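Local atomic coordinates of protein of unknown function DUF574 (Streptomyces avermitilis, PDB entry 3GO4), a protein that probably works as an S-adenosyl-L-methionine-dependent methyltransferase of unidentified substrate, and holds S-adenosyl-L-homocysteine in its Rossmann-type domain. Residues S21-R26 with D112-V117; A163-A168 with Y195-I200; Y28-G33 with A44-S49; A134-D139 with L147-L152. All coordinates share one frame; numbering follows the deposited sequence.

Overall arrangement
All four contacts ring one bound S-adenosyl-L-homocysteine. Contact 3 is nested inside the chain loop closed by contact 1; contact 4 follows, then contact 2. Contacts 1 and 3 share helix 24-32, and their centres are about 13 Å apart. Contacts 2 and 4 both reach the seven-stranded mixed sheet: contact 4 at its outermost strand 132-137, contact 2 at the neighbouring parallel strands 163-167 and 195-201. Their centres are about 17 Å apart. Contacts 3 and 4 are the most distant pair, about 29 Å between centres. Contact 1 touches contact 4 where Asp112 meets Ala138. On the ligand, contact 1 meets the ribose, contact 2 the amino group, contact 3 the carboxylate and contact 4 the adenine amine.

Contact 1: residues S21-R26 with D112-V117; sequences SAHSAR and DNDPIV. With SAH (S-adenosyl-L-homocysteine), chain B.
Asp114 turns its carboxylate to Arg26 because CG stands opposite the backbone N (chi1 -175°), and Arg26 reaches it through a chain extended from CG to NE. The result is a salt bridge. Arg26 NH2 donates to the syn lone pair of Asp114 OD1 over 2.9 Å, nearly straight at 168° and within the guanidinium plane. The bond from Arg26 NE to Asp114 OD2 is weak, at 3.3 Å. The guanidinium is sandwiched, with the His23 ring on one face and Ile116 CD1 on the opposite one, which limits its tilt. Arg26 NH2 also donates to Ile17 O.

Asp114 OD1 is gripped twice, since Ile116 N also donates to it, at 2.9 Å, from above the carboxylate plane. This is a capping bond, with Asp114 as the N-cap of helix 115-119. A water bridges Asp114 OD2 to Ala25 N and to the ribose O2'. Replacing Asp114 with an alanine would probably leave the Arg26 guanidinium without its counter-charge and the Ile116 amide without its cap.

Next to it, Asp112 accepts from ribose O2' at OD1 (2.8 Å) and from O3' at OD2 (2.7 Å), as acidic residues ending the second strand do in Rossmann methyltransferases. Ala25 CB packs against O3'. Helix 39-51 touches Ala22 and Arg26, while Tyr135 of strand 132-137 packs against Asp112 and Val117.

Contact 2: residues A163-A168 with Y195-I200; sequences ALTVIA and YLAMSI. With SAH (S-adenosyl-L-homocysteine), chain B.
The flat groups joining Leu164 and Val166 to Tyr195 and Ala197 are backbone peptides, which meet through their N-H and C=O groups. Leu164, Val166, Leu196 and Met198 project from one face of the sheet; Ala163, Thr165, Ala197 and Ser199 project from the other. These are neighbouring parallel strands of a beta-alpha-beta crossover through helix 179-187, part of the Rossmann-type fold. Three straight bonds set the register: Leu164 N to Tyr195 O (2.8 Å), Ala197 N to Leu164 O (2.9 Å) and Val166 N to Ala197 O (2.9 Å). The bond from Ser199 N to Val166 O is weak.

Leu164 and Leu196 run alongside each other in the same direction, with CD2 of the first 3.9 Å from CD1 of the second. Val166 CG1 meets CE of Met198, a selenomethionine whose chain bends at chi3 (61°). Leu164, Leu196 and Met198 also pack on helix 179-187. On the other face, Thr165 OG1 bonds to Asp84 and Leu83 O.

The C-terminal end of segment 163-168 reaches the ligand. Ser199 OG bonds to Asn62, a ligand-binding residue, and accepts a weak, bent bond from Ala168 N. Beside it, Ile167 O accepts from the amino N of S-adenosyl-L-homocysteine at 2.8 Å.

Contact 3: residues Y28-G33 with A44-S49; sequences YDYIIG and AGDAMS. With SAH (S-adenosyl-L-homocysteine), chain B.
Gly45 lets helix 39-51 pass close to Tyr30 and Ile31 because it has no side chain. A CB there would stand 2.8 Å from Tyr30 CD2, a clash. The short helical segments 28-32 and 44-49 cross at -63°, their axes 9.8 Å apart.

The polar link is Tyr30 OH to Asp46 OD1, 2.6 Å long. The carboxylate receives it on its syn side, and the oxygen sits at the ring edge, in the ring plane. The ring and carboxylate planes stand 64° apart. Ile31 reaches across with CD1 to Ser49 OG (3.8 Å) and Gly45 CA (3.9 Å). Ser49 OG itself donates back to Gly45 O.

Tyr28 faces the ligand instead. Its CG lies opposite the backbone N (chi1 -179°), which directs the ring to the ligand carboxylate. Tyr28 OH donates to SAH O at 2.7 Å; Asn62 also bonds to this hydroxyl. With a phenylalanine in place of Tyr28, that carboxylate oxygen would probably lack this donor. Tyr37 meets the Tyr30 ring edge-to-face.

Asp46 OD2 forms a salt bridge with Lys42, so both carboxylate oxygens are engaged. That pairing probably favours the ionised form of Asp46, with OD1 left as acceptor for the tyrosine hydroxyl.

Contact 4: residues A134-D139 with L147-L152; sequences AYVEAD and LDAPEL. With SAH (S-adenosyl-L-homocysteine), chain B.
Apolar contacts join Val136 to Ala149 and Glu151. Val136 CG2 touches Ala149 CB at 4.0 Å and Glu151 CB at 3.6 Å. Ala134 CB adds a second patch, 4.1 Å from Glu151 CB. Strand 132-137 is outermost in the sheet, and these residues pack its side chains against the start of helix 150-153. Ala149 is the N-cap of that helix.

Other van der Waals contacts involve oxygen. Ala134 CB rests 3.6 Å from the backbone carbonyl Glu151 O. Glu151 CG passes 4.1 Å from Tyr135 O, and the bend at chi2 (87°) also brings Glu151 OE1 to 3.8 Å from Val136 CG2.

Hydrogen bonds tie each partner to its own surroundings. The backbone of Ala134 and Val136 pairs with strand 107-112, and the Thr155 hydroxyl donates to Glu151 O. Glu137 forms a salt bridge with Arg16.

Ligand bonding lies past the strand end. Asp139 OD1 accepts from adenine N6 of S-adenosyl-L-homocysteine at 2.9 Å, and also from Leu141 N. This acidic grip on the adenine amine is familiar from Rossmann methyltransferases.

No hydrogen bond crosses between the two segments. They meet through van der Waals contact alone, over a small area, and the polar bonds of residues 134-139 described here go to partners other than 147-152.

Contact 1: residues S21-R26 with D112-V117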
# COMPACT_ATOMS: atom_id res chain seq x y z
N SER A 21 22.19 -1.65 -3.89
CA SER A 21 21.50 -2.28 -2.78
C SER A 21 20.04 -2.54 -3.17
O SER A 21 19.52 -1.91 -4.08
CB SER A 21 21.59 -1.41 -1.53
OG SER A 21 22.96 -1.20 -1.19
N ALA A 22 19.42 -3.49 -2.51
CA ALA A 22 18.03 -3.80 -2.78
C ALA A 22 17.12 -2.77 -2.10
O ALA A 22 17.46 -2.22 -1.03
CB ALA A 22 17.71 -5.21 -2.31
N HIS A 23 16.00 -2.46 -2.75
CA HIS A 23 14.99 -1.52 -2.24
C HIS A 23 13.66 -2.26 -2.38
O HIS A 23 13.47 -3.02 -3.36
CB HIS A 23 14.88 -0.23 -3.07
CG HIS A 23 16.11 0.61 -3.06
ND1 HIS A 23 16.14 1.88 -2.52
CD2 HIS A 23 17.36 0.38 -3.52
CE1 HIS A 23 17.34 2.39 -2.67
NE2 HIS A 23 18.11 1.49 -3.25
N SER A 24 12.76 -2.01 -1.44
CA SER A 24 11.48 -2.71 -1.37
C SER A 24 10.56 -2.55 -2.56
O SER A 24 9.93 -3.53 -2.98
CB SER A 24 10.73 -2.33 -0.08
OG SER A 24 10.33 -0.96 -0.08
N ALA A 25 10.48 -1.34 -3.11
CA ALA A 25 9.62 -1.08 -4.28
C ALA A 25 10.01 -1.88 -5.51
O ALA A 25 9.17 -2.32 -6.28
CB ALA A 25 9.59 0.43 -4.63
N ARG A 26 11.30 -2.04 -5.68
CA ARG A 26 11.94 -2.70 -6.80
C ARG A 26 11.88 -4.20 -6.70
O ARG A 26 11.59 -4.86 -7.70
CB ARG A 26 13.39 -2.19 -6.90
CG ARG A 26 13.49 -0.68 -6.99
CD ARG A 26 14.92 -0.19 -6.86
NE ARG A 26 15.00 1.20 -6.40
CZ ARG A 26 16.13 1.90 -6.30
NH1 ARG A 26 17.29 1.37 -6.68
NH2 ARG A 26 16.10 3.17 -5.88
N ASP A 112 5.90 8.66 -1.99
CA ASP A 112 6.85 7.59 -1.77
C ASP A 112 8.16 8.23 -1.41
O ASP A 112 8.35 9.42 -1.69
CB ASP A 112 6.98 6.68 -3.02
CG ASP A 112 7.34 5.22 -2.66
OD1 ASP A 112 8.48 4.95 -2.32
OD2 ASP A 112 6.47 4.31 -2.75
N ASN A 113 9.01 7.49 -0.71
CA ASN A 113 10.36 7.99 -0.40
C ASN A 113 11.46 7.28 -1.20
O ASN A 113 12.63 7.51 -0.95
CB ASN A 113 10.68 7.92 1.09
CG ASN A 113 10.88 6.50 1.59
OD1 ASN A 113 10.62 5.52 0.90
ND2 ASN A 113 11.38 6.37 2.81
N ASP A 114 11.12 6.43 -2.16
CA ASP A 114 12.16 5.79 -2.97
C ASP A 114 12.43 6.71 -4.18
O ASP A 114 11.54 6.89 -4.96
CB ASP A 114 11.73 4.39 -3.42
CG ASP A 114 12.84 3.64 -4.17
OD1 ASP A 114 13.68 4.34 -4.81
OD2 ASP A 114 12.87 2.37 -4.11
N PRO A 115 13.65 7.27 -4.34
CA PRO A 115 13.94 8.14 -5.52
C PRO A 115 13.53 7.57 -6.89
O PRO A 115 13.28 8.34 -7.84
CB PRO A 115 15.47 8.28 -5.49
CG PRO A 115 15.84 8.08 -4.00
CD PRO A 115 14.87 7.04 -3.52
N ILE A 116 13.48 6.25 -7.03
CA ILE A 116 13.12 5.66 -8.30
C ILE A 116 11.69 6.01 -8.66
O ILE A 116 11.36 6.12 -9.85
CB ILE A 116 13.32 4.11 -8.33
CG1 ILE A 116 13.43 3.60 -9.76
CG2 ILE A 116 12.18 3.38 -7.61
CD1 ILE A 116 13.81 2.11 -9.88
N VAL A 117 10.84 6.19 -7.65
CA VAL A 117 9.42 6.46 -7.96
C VAL A 117 9.28 7.80 -8.72
O VAL A 117 8.51 7.90 -9.68
CB VAL A 117 8.46 6.38 -6.73
CG1 VAL A 117 7.00 6.64 -7.20
CG2 VAL A 117 8.54 4.99 -6.01
N SAH B . 1.33 0.61 -2.00
CA SAH B . 1.90 -0.15 -3.19
CB SAH B . 3.43 -0.33 -3.11
CG SAH B . 3.89 -1.20 -1.93
SD SAH B . 5.65 -1.35 -1.81
C SAH B . 1.22 -1.49 -3.31
O SAH B . 1.03 -2.05 -4.39
OXT SAH B . 0.77 -2.04 -2.32
C5' SAH B . 6.16 -0.40 -0.41
C4' SAH B . 6.46 1.03 -0.80
O4' SAH B . 6.52 1.84 0.37
C3' SAH B . 7.80 1.17 -1.51
O3' SAH B . 7.60 1.87 -2.72
C2' SAH B . 8.66 1.94 -0.53
O2' SAH B . 9.65 2.75 -1.13
C1' SAH B . 7.60 2.75 0.20
N9 SAH B . 8.02 3.23 1.52
C8 SAH B . 8.66 2.51 2.46
N7 SAH B . 8.89 3.25 3.56
C5 SAH B . 8.39 4.47 3.32
C6 SAH B . 8.30 5.73 4.07
N6 SAH B . 8.81 5.76 5.32
N1 SAH B . 7.71 6.79 3.48
C2 SAH B . 7.18 6.71 2.23
N3 SAH B . 7.24 5.59 1.47
C4 SAH B . 7.80 4.46 1.97
O HOH W 1 11.79 1.16 -1.90

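Contact 2: residues A163-A168 with Y195-I200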
# COMPACT_ATOMS: atom_id res chain seq x y z
N ALA A 163 -9.85 9.06 1.11
CA ALA A 163 -9.47 7.67 1.42
C ALA A 163 -7.94 7.67 1.61
O ALA A 163 -7.21 8.01 0.67
CB ALA A 163 -9.89 6.75 0.29
N LEU A 164 -7.46 7.35 2.83
CA LEU A 164 -6.03 7.26 3.14
C LEU A 164 -5.66 5.81 2.84
O LEU A 164 -6.13 4.88 3.51
CB LEU A 164 -5.76 7.63 4.59
CG LEU A 164 -4.32 7.57 5.13
CD1 LEU A 164 -3.36 8.45 4.30
CD2 LEU A 164 -4.32 7.90 6.62
N THR A 165 -4.85 5.61 1.81
CA THR A 165 -4.42 4.25 1.42
C THR A 165 -2.98 4.06 1.88
O THR A 165 -2.10 4.75 1.44
CB THR A 165 -4.53 3.98 -0.08
OG1 THR A 165 -3.98 5.08 -0.83
CG2 THR A 165 -5.99 3.76 -0.50
N VAL A 166 -2.79 3.08 2.74
CA VAL A 166 -1.49 2.79 3.31
C VAL A 166 -1.29 1.30 3.09
O VAL A 166 -1.51 0.48 3.95
CB VAL A 166 -1.47 3.24 4.79
CG1 VAL A 166 -0.06 3.05 5.42
CG2 VAL A 166 -1.91 4.69 4.91
N ILE A 167 -0.82 0.96 1.90
CA ILE A 167 -0.80 -0.41 1.46
C ILE A 167 0.57 -1.00 1.30
O ILE A 167 1.39 -0.50 0.53
CB ILE A 167 -1.60 -0.55 0.14
CG1 ILE A 167 -2.96 0.17 0.32
CG2 ILE A 167 -1.73 -2.05 -0.33
CD1 ILE A 167 -3.98 0.01 -0.84
N ALA A 168 0.80 -2.11 2.02
CA ALA A 168 2.03 -2.88 1.91
C ALA A 168 3.20 -2.05 2.30
O ALA A 168 4.25 -2.17 1.66
CB ALA A 168 2.29 -3.34 0.53
N TYR A 195 -11.90 7.49 4.91
CA TYR A 195 -11.57 6.09 5.12
C TYR A 195 -10.08 5.82 5.25
O TYR A 195 -9.24 6.58 4.79
CB TYR A 195 -12.03 5.27 3.94
CG TYR A 195 -13.50 5.04 3.80
CD1 TYR A 195 -14.34 6.02 3.30
CD2 TYR A 195 -14.05 3.78 4.05
CE1 TYR A 195 -15.70 5.79 3.13
CE2 TYR A 195 -15.40 3.55 3.90
CZ TYR A 195 -16.22 4.55 3.44
OH TYR A 195 -17.57 4.30 3.26
N LEU A 196 -9.78 4.69 5.87
CA LEU A 196 -8.43 4.19 5.97
C LEU A 196 -8.45 2.78 5.39
O LEU A 196 -9.28 1.95 5.80
CB LEU A 196 -8.02 4.15 7.43
CG LEU A 196 -6.68 3.52 7.77
CD1 LEU A 196 -5.53 4.23 7.03
CD2 LEU A 196 -6.51 3.56 9.28
N ALA A 197 -7.59 2.53 4.40
CA ALA A 197 -7.43 1.19 3.77
C ALA A 197 -5.98 0.81 3.95
O ALA A 197 -5.10 1.60 3.61
CB ALA A 197 -7.78 1.23 2.34
N MSE A 198 -5.73 -0.38 4.50
CA MSE A 198 -4.40 -0.85 4.76
C MSE A 198 -4.19 -2.32 4.39
O MSE A 198 -5.18 -3.13 4.35
CB MSE A 198 -4.12 -0.73 6.26
CG MSE A 198 -4.39 0.60 6.84
SE MSE A 198 -3.47 0.68 8.56
CE MSE A 198 -1.63 0.44 8.01
N SER A 199 -2.96 -2.67 4.04
CA SER A 199 -2.61 -4.10 3.93
C SER A 199 -1.47 -4.28 4.95
O SER A 199 -0.52 -3.49 4.98
CB SER A 199 -2.24 -4.58 2.52
OG SER A 199 -1.05 -3.97 2.06
N ILE A 200 -1.61 -5.28 5.82
CA ILE A 200 -0.70 -5.40 6.96
C ILE A 200 -0.08 -6.78 6.96
O ILE A 200 -0.76 -7.79 7.04
CB ILE A 200 -1.44 -5.11 8.33
CG1 ILE A 200 -2.07 -3.71 8.31
CG2 ILE A 200 -0.46 -5.26 9.52
CD1 ILE A 200 -3.06 -3.43 9.49
N SAH B . 1.33 0.61 -2.00
CA SAH B . 1.90 -0.15 -3.19
CB SAH B . 3.43 -0.33 -3.11
CG SAH B . 3.89 -1.20 -1.93
SD SAH B . 5.65 -1.35 -1.81
C SAH B . 1.22 -1.49 -3.31
O SAH B . 1.03 -2.05 -4.39
OXT SAH B . 0.77 -2.04 -2.32
C5' SAH B . 6.16 -0.40 -0.41
C4' SAH B . 6.46 1.03 -0.80
O4' SAH B . 6.52 1.84 0.37
C3' SAH B . 7.80 1.17 -1.51
O3' SAH B . 7.60 1.87 -2.72
C2' SAH B . 8.66 1.94 -0.53
O2' SAH B . 9.65 2.75 -1.13
C1' SAH B . 7.60 2.75 0.20
N9 SAH B . 8.02 3.23 1.52
C8 SAH B . 8.66 2.51 2.46
N7 SAH B . 8.89 3.25 3.56
C5 SAH B . 8.39 4.47 3.32
C6 SAH B . 8.30 5.73 4.07
N6 SAH B . 8.81 5.76 5.32
N1 SAH B . 7.71 6.79 3.48
C2 SAH B . 7.18 6.71 2.23
N3 SAH B . 7.24 5.59 1.47
C4 SAH B . 7.80 4.46 1.97
O HOH W 2 0.64 -0.94 5.14

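Contact 3: residues Y28-G33 with A44-S49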
# COMPACT_ATOMS: atom_id res chain seq x y z
N TYR A 28 9.63 -5.75 -5.00
CA TYR A 28 8.16 -5.89 -5.28
C TYR A 28 7.86 -5.88 -6.76
O TYR A 28 7.20 -6.77 -7.27
CB TYR A 28 7.39 -4.76 -4.54
CG TYR A 28 5.87 -4.73 -4.66
CD1 TYR A 28 5.10 -5.86 -4.45
CD2 TYR A 28 5.19 -3.52 -4.89
CE1 TYR A 28 3.71 -5.82 -4.51
CE2 TYR A 28 3.77 -3.49 -4.97
CZ TYR A 28 3.04 -4.64 -4.76
OH TYR A 28 1.66 -4.64 -4.79
N ASP A 29 8.39 -4.88 -7.48
CA ASP A 29 8.11 -4.75 -8.89
C ASP A 29 8.69 -5.93 -9.65
O ASP A 29 8.08 -6.44 -10.57
CB ASP A 29 8.69 -3.45 -9.45
CG ASP A 29 8.16 -3.13 -10.81
OD1 ASP A 29 6.96 -2.85 -10.88
OD2 ASP A 29 8.91 -3.17 -11.79
N TYR A 30 9.88 -6.37 -9.26
CA TYR A 30 10.52 -7.53 -9.91
C TYR A 30 9.66 -8.78 -9.78
O TYR A 30 9.37 -9.47 -10.76
CB TYR A 30 11.91 -7.76 -9.32
CG TYR A 30 12.47 -9.12 -9.65
CD1 TYR A 30 12.94 -9.40 -10.91
CD2 TYR A 30 12.54 -10.12 -8.69
CE1 TYR A 30 13.44 -10.63 -11.24
CE2 TYR A 30 13.04 -11.38 -9.01
CZ TYR A 30 13.49 -11.62 -10.28
OH TYR A 30 14.02 -12.85 -10.64
N ILE A 31 9.24 -9.06 -8.55
CA ILE A 31 8.45 -10.26 -8.26
C ILE A 31 7.12 -10.25 -8.99
O ILE A 31 6.68 -11.29 -9.46
CB ILE A 31 8.18 -10.41 -6.75
CG1 ILE A 31 9.49 -10.69 -5.99
CG2 ILE A 31 7.15 -11.51 -6.46
CD1 ILE A 31 10.26 -11.92 -6.56
N ILE A 32 6.45 -9.11 -9.10
CA ILE A 32 5.15 -9.14 -9.80
C ILE A 32 5.25 -8.96 -11.32
O ILE A 32 4.23 -8.92 -11.99
CB ILE A 32 4.02 -8.29 -9.17
CG1 ILE A 32 4.11 -6.82 -9.55
CG2 ILE A 32 3.92 -8.51 -7.63
CD1 ILE A 32 3.09 -5.97 -8.85
N GLY A 33 6.46 -8.87 -11.85
CA GLY A 33 6.62 -8.89 -13.31
C GLY A 33 6.94 -7.59 -14.01
O GLY A 33 6.85 -7.52 -15.23
N ALA A 44 17.74 -10.31 -4.35
CA ALA A 44 16.98 -10.33 -3.10
C ALA A 44 15.67 -11.10 -3.30
O ALA A 44 15.30 -11.95 -2.49
CB ALA A 44 16.71 -8.91 -2.63
N GLY A 45 14.99 -10.79 -4.40
CA GLY A 45 13.72 -11.43 -4.76
C GLY A 45 13.81 -12.93 -4.90
O GLY A 45 12.99 -13.66 -4.33
N ASP A 46 14.80 -13.37 -5.66
CA ASP A 46 15.11 -14.77 -5.85
C ASP A 46 15.51 -15.46 -4.54
O ASP A 46 15.08 -16.58 -4.29
CB ASP A 46 16.24 -14.94 -6.88
CG ASP A 46 15.85 -14.49 -8.27
OD1 ASP A 46 14.63 -14.32 -8.53
OD2 ASP A 46 16.76 -14.35 -9.12
N ALA A 47 16.29 -14.80 -3.69
CA ALA A 47 16.67 -15.42 -2.41
C ALA A 47 15.42 -15.65 -1.58
O ALA A 47 15.25 -16.73 -1.00
CB ALA A 47 17.68 -14.58 -1.63
N MSE A 48 14.55 -14.64 -1.53
CA MSE A 48 13.25 -14.70 -0.81
C MSE A 48 12.29 -15.74 -1.32
O MSE A 48 11.60 -16.42 -0.53
CB MSE A 48 12.54 -13.33 -0.90
CG MSE A 48 13.24 -12.30 -0.09
SE MSE A 48 12.72 -10.47 -0.39
CE MSE A 48 14.27 -9.72 0.52
N SER A 49 12.20 -15.85 -2.65
CA SER A 49 11.32 -16.85 -3.26
C SER A 49 11.82 -18.29 -2.97
O SER A 49 11.02 -19.23 -2.92
CB SER A 49 11.15 -16.59 -4.77
OG SER A 49 10.42 -15.36 -4.98
N SAH B . 1.33 0.61 -2.00
CA SAH B . 1.90 -0.15 -3.19
CB SAH B . 3.43 -0.33 -3.11
CG SAH B . 3.89 -1.20 -1.93
SD SAH B . 5.65 -1.35 -1.81
C SAH B . 1.22 -1.49 -3.31
O SAH B . 1.03 -2.05 -4.39
OXT SAH B . 0.77 -2.04 -2.32
C5' SAH B . 6.16 -0.40 -0.41
C4' SAH B . 6.46 1.03 -0.80
O4' SAH B . 6.52 1.84 0.37
C3' SAH B . 7.80 1.17 -1.51
O3' SAH B . 7.60 1.87 -2.72
C2' SAH B . 8.66 1.94 -0.53
O2' SAH B . 9.65 2.75 -1.13
C1' SAH B . 7.60 2.75 0.20
N9 SAH B . 8.02 3.23 1.52
C8 SAH B . 8.66 2.51 2.46
N7 SAH B . 8.89 3.25 3.56
C5 SAH B . 8.39 4.47 3.32
C6 SAH B . 8.30 5.73 4.07
N6 SAH B . 8.81 5.76 5.32
N1 SAH B . 7.71 6.79 3.48
C2 SAH B . 7.18 6.71 2.23
N3 SAH B . 7.24 5.59 1.47
C4 SAH B . 7.80 4.46 1.97

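Contact 4: residues A134-D139 with L147-L152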
# COMPACT_ATOMS: atom_id res chain seq x y z
N ALA A 134 -1.11 14.10 -8.33
CA ALA A 134 0.13 14.75 -7.89
C ALA A 134 1.04 13.74 -7.25
O ALA A 134 0.58 12.72 -6.73
CB ALA A 134 -0.20 15.82 -6.88
N TYR A 135 2.35 14.02 -7.24
CA TYR A 135 3.28 13.09 -6.63
C TYR A 135 4.16 13.91 -5.72
O TYR A 135 4.61 14.98 -6.09
CB TYR A 135 4.14 12.27 -7.64
CG TYR A 135 5.23 11.48 -6.93
CD1 TYR A 135 4.94 10.28 -6.29
CD2 TYR A 135 6.54 11.95 -6.83
CE1 TYR A 135 5.89 9.57 -5.60
CE2 TYR A 135 7.51 11.21 -6.14
CZ TYR A 135 7.16 10.04 -5.50
OH TYR A 135 8.06 9.29 -4.80
N VAL A 136 4.37 13.39 -4.53
CA VAL A 136 5.22 14.03 -3.54
C VAL A 136 6.22 13.00 -3.08
O VAL A 136 5.83 11.89 -2.70
CB VAL A 136 4.37 14.51 -2.29
CG1 VAL A 136 5.27 15.00 -1.16
CG2 VAL A 136 3.37 15.58 -2.69
N GLU A 137 7.51 13.37 -3.04
CA GLU A 137 8.52 12.49 -2.51
C GLU A 137 8.70 12.91 -1.05
O GLU A 137 9.11 14.03 -0.79
CB GLU A 137 9.83 12.63 -3.26
CG GLU A 137 10.83 11.58 -2.91
CD GLU A 137 12.11 11.76 -3.65
OE1 GLU A 137 12.91 12.64 -3.26
OE2 GLU A 137 12.34 11.02 -4.61
N ALA A 138 8.38 12.01 -0.13
CA ALA A 138 8.36 12.32 1.28
C ALA A 138 8.31 11.05 2.12
O ALA A 138 7.92 9.98 1.63
CB ALA A 138 7.14 13.19 1.60
N ASP A 139 8.68 11.19 3.39
CA ASP A 139 8.75 10.10 4.35
C ASP A 139 7.50 10.09 5.24
O ASP A 139 7.17 11.12 5.86
CB ASP A 139 10.04 10.30 5.17
CG ASP A 139 10.35 9.14 6.12
OD1 ASP A 139 9.45 8.34 6.44
OD2 ASP A 139 11.53 9.06 6.58
N LEU A 147 1.22 16.37 4.55
CA LEU A 147 -0.00 17.16 4.74
C LEU A 147 0.13 18.64 4.35
O LEU A 147 -0.81 19.21 3.81
CB LEU A 147 -0.48 17.03 6.20
CG LEU A 147 -0.93 15.61 6.59
CD1 LEU A 147 -1.10 15.49 8.10
CD2 LEU A 147 -2.19 15.21 5.83
N ASP A 148 1.27 19.25 4.64
CA ASP A 148 1.51 20.65 4.24
C ASP A 148 2.14 20.78 2.84
O ASP A 148 2.45 21.89 2.41
CB ASP A 148 2.42 21.37 5.24
CG ASP A 148 1.85 21.39 6.66
OD1 ASP A 148 0.61 21.40 6.82
OD2 ASP A 148 2.66 21.42 7.61
N ALA A 149 2.32 19.66 2.12
CA ALA A 149 2.87 19.72 0.78
C ALA A 149 1.97 20.52 -0.14
O ALA A 149 0.76 20.25 -0.23
CB ALA A 149 3.07 18.32 0.21
N PRO A 150 2.56 21.50 -0.86
CA PRO A 150 1.79 22.30 -1.79
C PRO A 150 1.08 21.42 -2.80
O PRO A 150 -0.07 21.70 -3.12
CB PRO A 150 2.86 23.13 -2.50
CG PRO A 150 4.01 23.14 -1.61
CD PRO A 150 3.99 21.84 -0.92
N GLU A 151 1.75 20.37 -3.27
CA GLU A 151 1.20 19.45 -4.26
C GLU A 151 -0.06 18.78 -3.74
O GLU A 151 -0.98 18.48 -4.51
CB GLU A 151 2.21 18.35 -4.66
CG GLU A 151 3.51 18.84 -5.35
CD GLU A 151 4.64 19.21 -4.40
OE1 GLU A 151 4.47 19.14 -3.17
OE2 GLU A 151 5.74 19.57 -4.89
N LEU A 152 -0.09 18.51 -2.43
CA LEU A 152 -1.27 17.92 -1.80
C LEU A 152 -2.40 18.95 -1.63
O LEU A 152 -3.56 18.68 -1.98
CB LEU A 152 -0.91 17.31 -0.46
CG LEU A 152 -2.02 16.59 0.31
CD1 LEU A 152 -1.47 15.49 1.23
CD2 LEU A 152 -2.87 17.59 1.09
N SAH B . 1.33 0.61 -2.00
CA SAH B . 1.90 -0.15 -3.19
CB SAH B . 3.43 -0.33 -3.11
CG SAH B . 3.89 -1.20 -1.93
SD SAH B . 5.65 -1.35 -1.81
C SAH B . 1.22 -1.49 -3.31
O SAH B . 1.03 -2.05 -4.39
OXT SAH B . 0.77 -2.04 -2.32
C5' SAH B . 6.16 -0.40 -0.41
C4' SAH B . 6.46 1.03 -0.80
O4' SAH B . 6.52 1.84 0.37
C3' SAH B . 7.80 1.17 -1.51
O3' SAH B . 7.60 1.87 -2.72
C2' SAH B . 8.66 1.94 -0.53
O2' SAH B . 9.65 2.75 -1.13
C1' SAH B . 7.60 2.75 0.20
N9 SAH B . 8.02 3.23 1.52
C8 SAH B . 8.66 2.51 2.46
N7 SAH B . 8.89 3.25 3.56
C5 SAH B . 8.39 4.47 3.32
C6 SAH B . 8.30 5.73 4.07
N6 SAH B . 8.81 5.76 5.32
N1 SAH B . 7.71 6.79 3.48
C2 SAH B . 7.18 6.71 2.23
N3 SAH B . 7.24 5.59 1.47
C4 SAH B . 7.80 4.46 1.97